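PDB 3H1N: probable glutathione S-transferase from Bordetella bronchiseptica RB50, which probably catalyses the conjugation of glutathione to electrophilic substrates, as glutathione S-transferases generally do. Local coordinates for residues F164-D169 with Y210-L216; Y189-G194 with R235-G239; A145-A149 with P247-G251. All blocks are in the same frame, centred on the assembly; numbering follows the deposited sequence.

All three contacts involve the helical domain that follows the small N-terminal sheet. Interactions 1 and 3 use opposite ends of helix 142-167, their centres about 26 Å apart and nearest atoms about 12 Å apart. Interaction 2 lies on helix 183-198, its centre about 18 Å from that of interaction 1 and about 19 Å from that of interaction 3. Interactions 1 and 2 touch through Leu213 and Val192, and their segments alternate along the chain. Interaction 3 pairs the first of the six segments with the last, so it brackets the other two. Interactions 2 and 3 thereby fix two successive points of the C-terminal tail on the helices, while interaction 1 joins helices to each other.

Interaction 1: F164-D169 with Y210-L216; sequences FEQALD and YPRLMAL
Glu165 and Leu213 mark the closest backbone approach, with their CA atoms 5.3 Å apart, where the last turn of helix 142-167 meets the start of helix 211-221. The side chain of Glu165 leaves with CG anti to the backbone N (chi1 -173°) and bends at chi2, which brings its carboxylate onto the first turn of the facing helix. There OE1 accepts from Leu213 N at 2.8 Å. OE2 presents its syn lone pair to Arg212 N at 2.9 Å. Tyr210 holds the N-cap position, and a carboxylate from another helix takes these two N-H groups; the helix N-terminus would probably help stabilise the negative charge of Glu165. This tie links two helices of the all-helical C-terminal domain of the glutathione S-transferase fold. Arg212 returns the grip: bent at chi3, it aims NE (3.0 Å) and NH2 (3.1 Å) at the carbonyl O of Glu165, which lies in the guanidinium plane, with NE slightly tilted from the carbonyl plane and NH2 well above it. Glu165 OE2 stands over one guanidinium face, a long salt bridge of charges alone. Asp169 stacks on the opposite face, its carboxylate plane 17° from that of the guanidinium; its OD1 makes only a long, out-of-plane salt bridge to Arg212 NH1, and the carboxylate's stronger partner is Arg66 of the second subunit, at OD2. Beside these polar groups, Leu168 CD1 lies 3.6 Å from Leu213 CA, and Leu168 CD2 meets Leu216 CD1 at 3.6 Å, these last two side chains crossing at about a right angle. Leu188 of helix 183-198 packs against Phe164, Leu213 and Leu216.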
loop_
_atom_site.group_PDB
_atom_site.type_symbol
_atom_site.label_atom_id
_atom_site.label_comp_id
_atom_site.label_asym_id
_atom_site.label_seq_id
_atom_site.Cartn_x
_atom_site.Cartn_y
_atom_site.Cartn_z
ATOM N N PHE B 164 -0.821 13.753 9.441
ATOM C CA PHE B 164 -0.558 13.097 10.716
ATOM C C PHE B 164 -0.789 13.999 11.912
ATOM O O PHE B 164 -1.314 13.541 12.930
ATOM C CB PHE B 164 0.803 12.386 10.727
ATOM C CG PHE B 164 0.884 11.299 9.682
ATOM C CD1 PHE B 164 -0.030 10.244 9.705
ATOM C CD2 PHE B 164 1.831 11.349 8.665
ATOM C CE1 PHE B 164 -0.000 9.238 8.714
ATOM C CE2 PHE B 164 1.875 10.333 7.671
ATOM C CZ PHE B 164 0.963 9.293 7.708
ATOM N N GLU B 165 -0.474 15.284 11.764
ATOM C CA GLU B 165 -0.776 16.260 12.805
ATOM C C GLU B 165 -2.275 16.298 13.155
ATOM O O GLU B 165 -2.645 16.409 14.331
ATOM C CB GLU B 165 -0.284 17.656 12.408
ATOM C CG GLU B 165 -0.419 18.715 13.526
ATOM C CD GLU B 165 0.544 18.499 14.688
ATOM O OE1 GLU B 165 1.428 17.631 14.576
ATOM O OE2 GLU B 165 0.421 19.196 15.727
ATOM N N GLN B 166 -3.120 16.215 12.133
ATOM C CA GLN B 166 -4.577 16.218 12.324
ATOM C C GLN B 166 -5.101 14.890 12.854
ATOM O O GLN B 166 -5.973 14.873 13.715
ATOM C CB GLN B 166 -5.324 16.626 11.040
ATOM C CG GLN B 166 -4.952 18.021 10.497
ATOM C CD GLN B 166 -4.770 19.087 11.592
ATOM O OE1 GLN B 166 -3.657 19.577 11.821
ATOM N NE2 GLN B 166 -5.856 19.447 12.258
ATOM N N ALA B 167 -4.537 13.786 12.363
ATOM C CA ALA B 167 -4.877 12.441 12.837
ATOM C C ALA B 167 -4.635 12.299 14.342
ATOM O O ALA B 167 -5.351 11.553 15.023
ATOM C CB ALA B 167 -4.079 11.397 12.067
ATOM N N LEU B 168 -3.627 13.021 14.839
ATOM C CA LEU B 168 -3.272 13.064 16.266
ATOM C C LEU B 168 -4.099 14.039 17.113
ATOM O O LEU B 168 -3.868 14.152 18.318
ATOM C CB LEU B 168 -1.784 13.408 16.435
ATOM C CG LEU B 168 -0.795 12.328 15.997
ATOM C CD1 LEU B 168 0.615 12.893 15.804
ATOM C CD2 LEU B 168 -0.795 11.181 16.997
ATOM N N ASP B 169 -5.044 14.749 16.502
ATOM C CA ASP B 169 -5.892 15.694 17.248
ATOM C C ASP B 169 -7.031 14.960 17.977
ATOM O O ASP B 169 -8.202 15.006 17.560
ATOM C CB ASP B 169 -6.430 16.786 16.314
ATOM C CG ASP B 169 -7.117 17.921 17.058
ATOM O OD1 ASP B 169 -6.887 18.090 18.279
ATOM O OD2 ASP B 169 -7.887 18.654 16.403
ATOM N N TYR B 210 4.292 21.131 13.373
ATOM C CA TYR B 210 3.626 19.881 13.758
ATOM C C TYR B 210 3.973 19.415 15.189
ATOM O O TYR B 210 4.566 18.337 15.356
ATOM C CB TYR B 210 3.950 18.777 12.735
ATOM C CG TYR B 210 3.888 19.254 11.287
ATOM C CD1 TYR B 210 2.674 19.593 10.697
ATOM C CD2 TYR B 210 5.051 19.384 10.519
ATOM C CE1 TYR B 210 2.616 20.054 9.387
ATOM C CE2 TYR B 210 5.001 19.838 9.184
ATOM C CZ TYR B 210 3.776 20.169 8.637
ATOM O OH TYR B 210 3.695 20.614 7.334
ATOM N N PRO B 211 3.577 20.200 16.210
ATOM C CA PRO B 211 3.938 19.878 17.606
ATOM C C PRO B 211 3.410 18.507 18.086
ATOM O O PRO B 211 4.114 17.810 18.813
ATOM C CB PRO B 211 3.310 21.026 18.406
ATOM C CG PRO B 211 2.164 21.485 17.547
ATOM C CD PRO B 211 2.686 21.376 16.147
ATOM N N ARG B 212 2.200 18.117 17.682
ATOM C CA ARG B 212 1.664 16.805 18.091
ATOM C C ARG B 212 2.462 15.661 17.469
ATOM O O ARG B 212 2.815 14.697 18.162
ATOM C CB ARG B 212 0.171 16.654 17.786
ATOM C CG ARG B 212 -0.739 17.636 18.525
ATOM C CD ARG B 212 -2.207 17.235 18.399
ATOM N NE ARG B 212 -2.740 17.581 17.087
ATOM C CZ ARG B 212 -3.295 18.756 16.786
ATOM N NH1 ARG B 212 -3.398 19.709 17.702
ATOM N NH2 ARG B 212 -3.749 18.980 15.562
ATOM N N LEU B 213 2.773 15.793 16.178
ATOM C CA LEU B 213 3.608 14.823 15.472
ATOM C C LEU B 213 4.994 14.685 16.107
ATOM O O LEU B 213 5.498 13.582 16.275
ATOM C CB LEU B 213 3.751 15.203 13.990
ATOM C CG LEU B 213 4.658 14.339 13.104
ATOM C CD1 LEU B 213 4.157 12.895 13.042
ATOM C CD2 LEU B 213 4.720 14.921 11.699
HETATM N N MSE B 214 5.617 15.805 16.434
HETATM C CA MSE B 214 6.938 15.773 17.047
HETATM C C MSE B 214 6.879 15.266 18.494
HETATM O O MSE B 214 7.805 14.592 18.965
HETATM C CB MSE B 214 7.629 17.137 16.918
HETATM C CG MSE B 214 7.793 17.588 15.440
HETATM SE SE MSE B 214 8.472 16.214 14.182
HETATM C CE MSE B 214 10.249 16.095 14.960
ATOM N N ALA B 215 5.785 15.573 19.187
ATOM C CA ALA B 215 5.533 14.983 20.497
ATOM C C ALA B 215 5.407 13.463 20.393
ATOM O O ALA B 215 5.977 12.741 21.209
ATOM C CB ALA B 215 4.291 15.586 21.144
ATOM N N LEU B 216 4.674 12.985 19.388
ATOM C CA LEU B 216 4.520 11.546 19.176
ATOM C C LEU B 216 5.870 10.893 18.917
ATOM O O LEU B 216 6.197 9.867 19.520
ATOM C CB LEU B 216 3.558 11.251 18.027
ATOM C CG LEU B 216 3.428 9.725 17.880
ATOM C CD1 LEU B 216 2.021 9.246 18.064
ATOM C CD2 LEU B 216 4.065 9.191 16.603
#

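Interaction 2: Y189-G194 with R235-G239; sequences YHVVEG and RLPFG
Phe238 has the largest share of the buried surface, laying the far end of its ring against the turn of helix 183-198 that holds His190, Glu193 and Gly194. Its CZ comes to 3.6 Å from Gly194 N. CE2 rests 3.7 Å from the carbonyl O of Glu193, and Glu193 CB meets the ring edge in its plane, 4.0 Å from Phe238 CZ. The His190 side chain runs head-on towards that of Phe238, and its CE1 is 3.7 Å from Phe238 CE1; with ring planes at 32° and centroids 5.5 Å apart, the pair is oblique. Phe238 keeps CG anti to its own carbonyl carbon (chi1 -57°), a torsion that directs the ring from the extended chain to the helix.

Glu193 and Arg235 add a looser polar pairing. Glu193 OE1 lies near the guanidinium plane, 3.8 Å from Arg235 NH2, a long salt bridge that remains tentative because Arg235 has a second conformer. The firmer partner of the carboxylate is His217, which bonds to OE2. Arg235 NH2 comes closer to Tyr189 OH, at 3.5 Å, and Arg235 NH1 bonds to Leu230 O.

No hydrogen bond crosses between the segments, so the fit rests chiefly on the aromatic ring. The tail here runs between the two domains: Leu236 touches Asp28 and Arg53, Phe238 also meets His197 and Pro31, His190 packs on helix 34-43, and Tyr189 on helix 211-221.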
loop_
_atom_site.group_PDB
_atom_site.type_symbol
_atom_site.label_atom_id
_atom_site.label_comp_id
_atom_site.label_asym_id
_atom_site.label_seq_id
_atom_site.Cartn_x
_atom_site.Cartn_y
_atom_site.Cartn_z
ATOM N N TYR B 189 6.712 7.248 14.055
ATOM C CA TYR B 189 7.999 7.626 14.628
ATOM C C TYR B 189 9.121 7.321 13.624
ATOM O O TYR B 189 10.005 8.163 13.387
ATOM C CB TYR B 189 8.243 6.922 15.986
ATOM C CG TYR B 189 9.699 6.592 16.243
ATOM C CD1 TYR B 189 10.545 7.490 16.904
ATOM C CD2 TYR B 189 10.234 5.375 15.820
ATOM C CE1 TYR B 189 11.873 7.186 17.103
ATOM C CE2 TYR B 189 11.552 5.074 16.005
ATOM C CZ TYR B 189 12.364 5.966 16.646
ATOM O OH TYR B 189 13.678 5.634 16.825
ATOM N N HIS B 190 9.073 6.133 13.012
ATOM C CA HIS B 190 10.162 5.727 12.137
ATOM C C HIS B 190 10.248 6.552 10.853
ATOM O O HIS B 190 11.348 6.917 10.426
ATOM C CB HIS B 190 10.151 4.222 11.811
ATOM C CG HIS B 190 11.341 3.793 11.002
ATOM N ND1 HIS B 190 12.621 3.794 11.512
ATOM C CD2 HIS B 190 11.452 3.413 9.707
ATOM C CE1 HIS B 190 13.468 3.404 10.575
ATOM N NE2 HIS B 190 12.780 3.159 9.469
ATOM N N VAL B 191 9.107 6.840 10.233
ATOM C CA VAL B 191 9.116 7.661 9.025
ATOM C C VAL B 191 9.647 9.091 9.325
ATOM O O VAL B 191 10.366 9.687 8.502
ATOM C CB VAL B 191 7.744 7.614 8.267
ATOM C CG1 VAL B 191 6.670 8.499 8.945
ATOM C CG2 VAL B 191 7.942 7.999 6.812
ATOM N N VAL B 192 9.363 9.610 10.524
ATOM C CA VAL B 192 9.909 10.910 10.921
ATOM C C VAL B 192 11.439 10.813 11.127
ATOM O O VAL B 192 12.186 11.725 10.728
ATOM C CB VAL B 192 9.192 11.496 12.182
ATOM C CG1 VAL B 192 9.911 12.733 12.699
ATOM C CG2 VAL B 192 7.726 11.822 11.869
ATOM N N GLU B 193 11.906 9.709 11.722
ATOM C CA GLU B 193 13.352 9.469 11.831
ATOM C C GLU B 193 14.003 9.465 10.463
ATOM O O GLU B 193 15.070 10.050 10.287
ATOM C CB GLU B 193 13.672 8.124 12.509
ATOM C CG GLU B 193 13.572 8.133 14.009
ATOM C CD GLU B 193 14.633 8.998 14.649
ATOM O OE1 GLU B 193 15.842 8.739 14.451
ATOM O OE2 GLU B 193 14.256 9.951 15.355
ATOM N N GLY B 194 13.365 8.774 9.523
ATOM C CA GLY B 194 13.847 8.686 8.148
ATOM C C GLY B 194 13.939 10.040 7.456
ATOM O O GLY B 194 14.931 10.327 6.789
ATOM N N ARG B 235 19.695 -2.401 15.659
ATOM C CA ARG B 235 19.205 -1.202 15.002
ATOM C C ARG B 235 20.264 -0.682 14.028
ATOM O O ARG B 235 21.253 -0.081 14.443
ATOM C CB ARG B 235 18.862 -0.133 16.048
ATOM C CG ARG B 235 18.223 1.130 15.487
ATOM C CD ARG B 235 18.653 2.348 16.281
ATOM N NE ARG B 235 17.843 3.522 15.975
ATOM C CZ ARG B 235 17.959 4.687 16.605
ATOM N NH1 ARG B 235 18.853 4.833 17.573
ATOM N NH2 ARG B 235 17.176 5.703 16.269
ATOM N N LEU B 236 20.054 -0.921 12.732
ATOM C CA LEU B 236 20.999 -0.468 11.715
ATOM C C LEU B 236 20.767 1.014 11.402
ATOM O O LEU B 236 19.613 1.449 11.310
ATOM C CB LEU B 236 20.842 -1.306 10.436
ATOM C CG LEU B 236 21.159 -2.804 10.556
ATOM C CD1 LEU B 236 21.053 -3.494 9.193
ATOM C CD2 LEU B 236 22.527 -3.016 11.134
ATOM N N PRO B 237 21.853 1.792 11.206
ATOM C CA PRO B 237 21.662 3.191 10.815
ATOM C C PRO B 237 21.195 3.297 9.356
ATOM O O PRO B 237 21.366 2.346 8.579
ATOM C CB PRO B 237 23.055 3.790 10.972
ATOM C CG PRO B 237 23.982 2.650 10.700
ATOM C CD PRO B 237 23.274 1.398 11.178
ATOM N N PHE B 238 20.604 4.436 8.993
ATOM C CA PHE B 238 20.253 4.683 7.596
ATOM C C PHE B 238 21.545 4.770 6.791
ATOM O O PHE B 238 22.600 5.114 7.326
ATOM C CB PHE B 238 19.463 5.986 7.442
ATOM C CG PHE B 238 18.198 6.043 8.264
ATOM C CD1 PHE B 238 17.078 5.304 7.891
ATOM C CD2 PHE B 238 18.127 6.845 9.403
ATOM C CE1 PHE B 238 15.895 5.357 8.647
ATOM C CE2 PHE B 238 16.946 6.912 10.166
ATOM C CZ PHE B 238 15.833 6.161 9.784
ATOM N N GLY B 239 21.463 4.430 5.514
ATOM C CA GLY B 239 22.612 4.492 4.624
ATOM C C GLY B 239 22.105 4.573 3.202
ATOM O O GLY B 239 21.601 5.607 2.774
#

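Interaction 3: A145-A149 with P247-G251; sequences ALRRA and PELDG
Leu249 is the bump of this contact, and the hollow that takes it is one side of helix 142-167, where Ala145 and Ala149 stand one turn apart. Their methyl groups are small enough to let the short 3-10 segment 247-249 come close, with Ala149 CA 5.4 Å from Leu249 CA. Leu249 lies along the pair: its CB faces Ala149 CB at 3.8 Å, while its branched end reaches back to the preceding turn. There CD2 sits 3.9 Å from Ala145 CB and 3.6 Å from the carbonyl O of Ala145. CG stands anti to the carbonyl carbon of Leu249 (chi1 -55°), which sends the two methyl groups to the Ala145 end and leaves the base of the side chain on Ala149. Ala149 CB also rests 3.5 Å from Leu249 O.

In the glutathione S-transferase fold, this helix belongs to the all-helical C-terminal domain, and here the final residues of the chain lie against its N-terminal part. The same helix helps form the dimer, since Arg147 and Arg148, directed to other sides, hydrogen-bond to the backbone O atoms of Asp140 and Pro131 of the second subunit, respectively.

Leu146 is a second bump beside the hollow. Its CD2 packs on Leu249 CD2 at 4.0 Å and also presses on the neighbouring residue, 3.3 Å from Glu248 O and 3.9 Å from Glu248 CB, the Leu146 and Glu248 side chains crossing at about a right angle. The carboxylate of Glu248 is held by Tyr138 and Gln142 through OE2.

The polar ties reach beyond the two segments: Leu249 O accepts from Arg153 further along the same helix, and the Asp250 carboxylate receives the backbone N-H groups of Arg201 and Arg202 at the start of helix 200-206.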
loop_
_atom_site.group_PDB
_atom_site.type_symbol
_atom_site.label_atom_id
_atom_site.label_comp_id
_atom_site.label_asym_id
_atom_site.label_seq_id
_atom_site.Cartn_x
_atom_site.Cartn_y
_atom_site.Cartn_z
ATOM N N ALA B 145 16.045 13.156 -10.181
ATOM C CA ALA B 145 15.913 13.222 -8.724
ATOM C C ALA B 145 15.806 14.674 -8.226
ATOM O O ALA B 145 15.001 14.968 -7.347
ATOM C CB ALA B 145 17.077 12.508 -8.041
ATOM N N LEU B 146 16.597 15.579 -8.802
ATOM C CA LEU B 146 16.549 16.996 -8.407
ATOM C C LEU B 146 15.138 17.587 -8.614
ATOM O O LEU B 146 14.623 18.346 -7.771
ATOM C CB LEU B 146 17.585 17.809 -9.196
ATOM C CG LEU B 146 19.067 17.542 -8.908
ATOM C CD1 LEU B 146 19.921 18.141 -10.015
ATOM C CD2 LEU B 146 19.490 18.085 -7.526
ATOM N N ARG B 147 14.516 17.206 -9.733
ATOM C CA ARG B 147 13.173 17.659 -10.066
ATOM C C ARG B 147 12.132 17.063 -9.121
ATOM O O ARG B 147 11.296 17.793 -8.565
ATOM C CB ARG B 147 12.849 17.314 -11.523
ATOM C CG ARG B 147 13.680 18.121 -12.528
ATOM C CD ARG B 147 13.427 17.703 -13.961
ATOM N NE ARG B 147 12.046 17.943 -14.368
ATOM C CZ ARG B 147 11.499 17.492 -15.497
ATOM N NH1 ARG B 147 12.205 16.776 -16.360
ATOM N NH2 ARG B 147 10.239 17.774 -15.771
ATOM N N ARG B 148 12.186 15.744 -8.935
ATOM C CA ARG B 148 11.271 15.074 -8.010
ATOM C C ARG B 148 11.407 15.577 -6.567
ATOM O O ARG B 148 10.395 15.768 -5.878
ATOM C CB ARG B 148 11.465 13.552 -8.067
ATOM C CG ARG B 148 10.529 12.824 -7.116
ATOM C CD ARG B 148 9.913 11.593 -7.718
ATOM N NE ARG B 148 8.932 11.029 -6.789
ATOM C CZ ARG B 148 8.030 10.107 -7.110
ATOM N NH1 ARG B 148 7.961 9.628 -8.350
ATOM N NH2 ARG B 148 7.180 9.675 -6.187
ATOM N N ALA B 149 12.648 15.807 -6.120
ATOM C CA ALA B 149 12.918 16.318 -4.780
ATOM C C ALA B 149 12.255 17.670 -4.493
ATOM O O ALA B 149 11.726 17.889 -3.395
ATOM C CB ALA B 149 14.451 16.394 -4.511
ATOM N N PRO B 247 22.655 15.824 -0.026
ATOM C CA PRO B 247 22.523 17.281 0.160
ATOM C C PRO B 247 21.834 17.976 -1.032
ATOM O O PRO B 247 21.036 18.906 -0.832
ATOM C CB PRO B 247 23.976 17.741 0.308
ATOM C CG PRO B 247 24.679 16.549 0.895
ATOM C CD PRO B 247 24.033 15.358 0.217
ATOM N N GLU B 248 22.100 17.498 -2.251
ATOM C CA GLU B 248 21.533 18.111 -3.465
ATOM C C GLU B 248 20.004 17.997 -3.590
ATOM O O GLU B 248 19.371 18.797 -4.290
ATOM C CB GLU B 248 22.238 17.595 -4.733
ATOM C CG GLU B 248 22.023 16.109 -5.055
ATOM C CD GLU B 248 23.043 15.180 -4.410
ATOM O OE1 GLU B 248 23.666 15.537 -3.371
ATOM O OE2 GLU B 248 23.214 14.060 -4.939
ATOM N N LEU B 249 19.423 17.019 -2.894
ATOM C CA LEU B 249 17.980 16.837 -2.871
ATOM C C LEU B 249 17.285 17.583 -1.719
ATOM O O LEU B 249 16.062 17.698 -1.712
ATOM C CB LEU B 249 17.639 15.336 -2.838
ATOM C CG LEU B 249 18.238 14.474 -3.961
ATOM C CD1 LEU B 249 17.622 13.075 -3.931
ATOM C CD2 LEU B 249 18.025 15.118 -5.332
ATOM N N ASP B 250 18.066 18.111 -0.768
ATOM C CA ASP B 250 17.521 18.830 0.383
ATOM C C ASP B 250 17.363 20.341 0.060
ATOM O O ASP B 250 17.772 20.818 -1.006
ATOM C CB ASP B 250 18.457 18.616 1.596
ATOM C CG ASP B 250 17.763 18.787 2.959
ATOM O OD1 ASP B 250 16.545 19.011 3.035
ATOM O OD2 ASP B 250 18.476 18.702 3.985
ATOM N N GLY B 251 16.731 21.076 0.964
ATOM C CA GLY B 251 16.578 22.531 0.837
ATOM C C GLY B 251 15.655 23.065 1.917
ATOM O O GLY B 251 14.907 22.302 2.523
#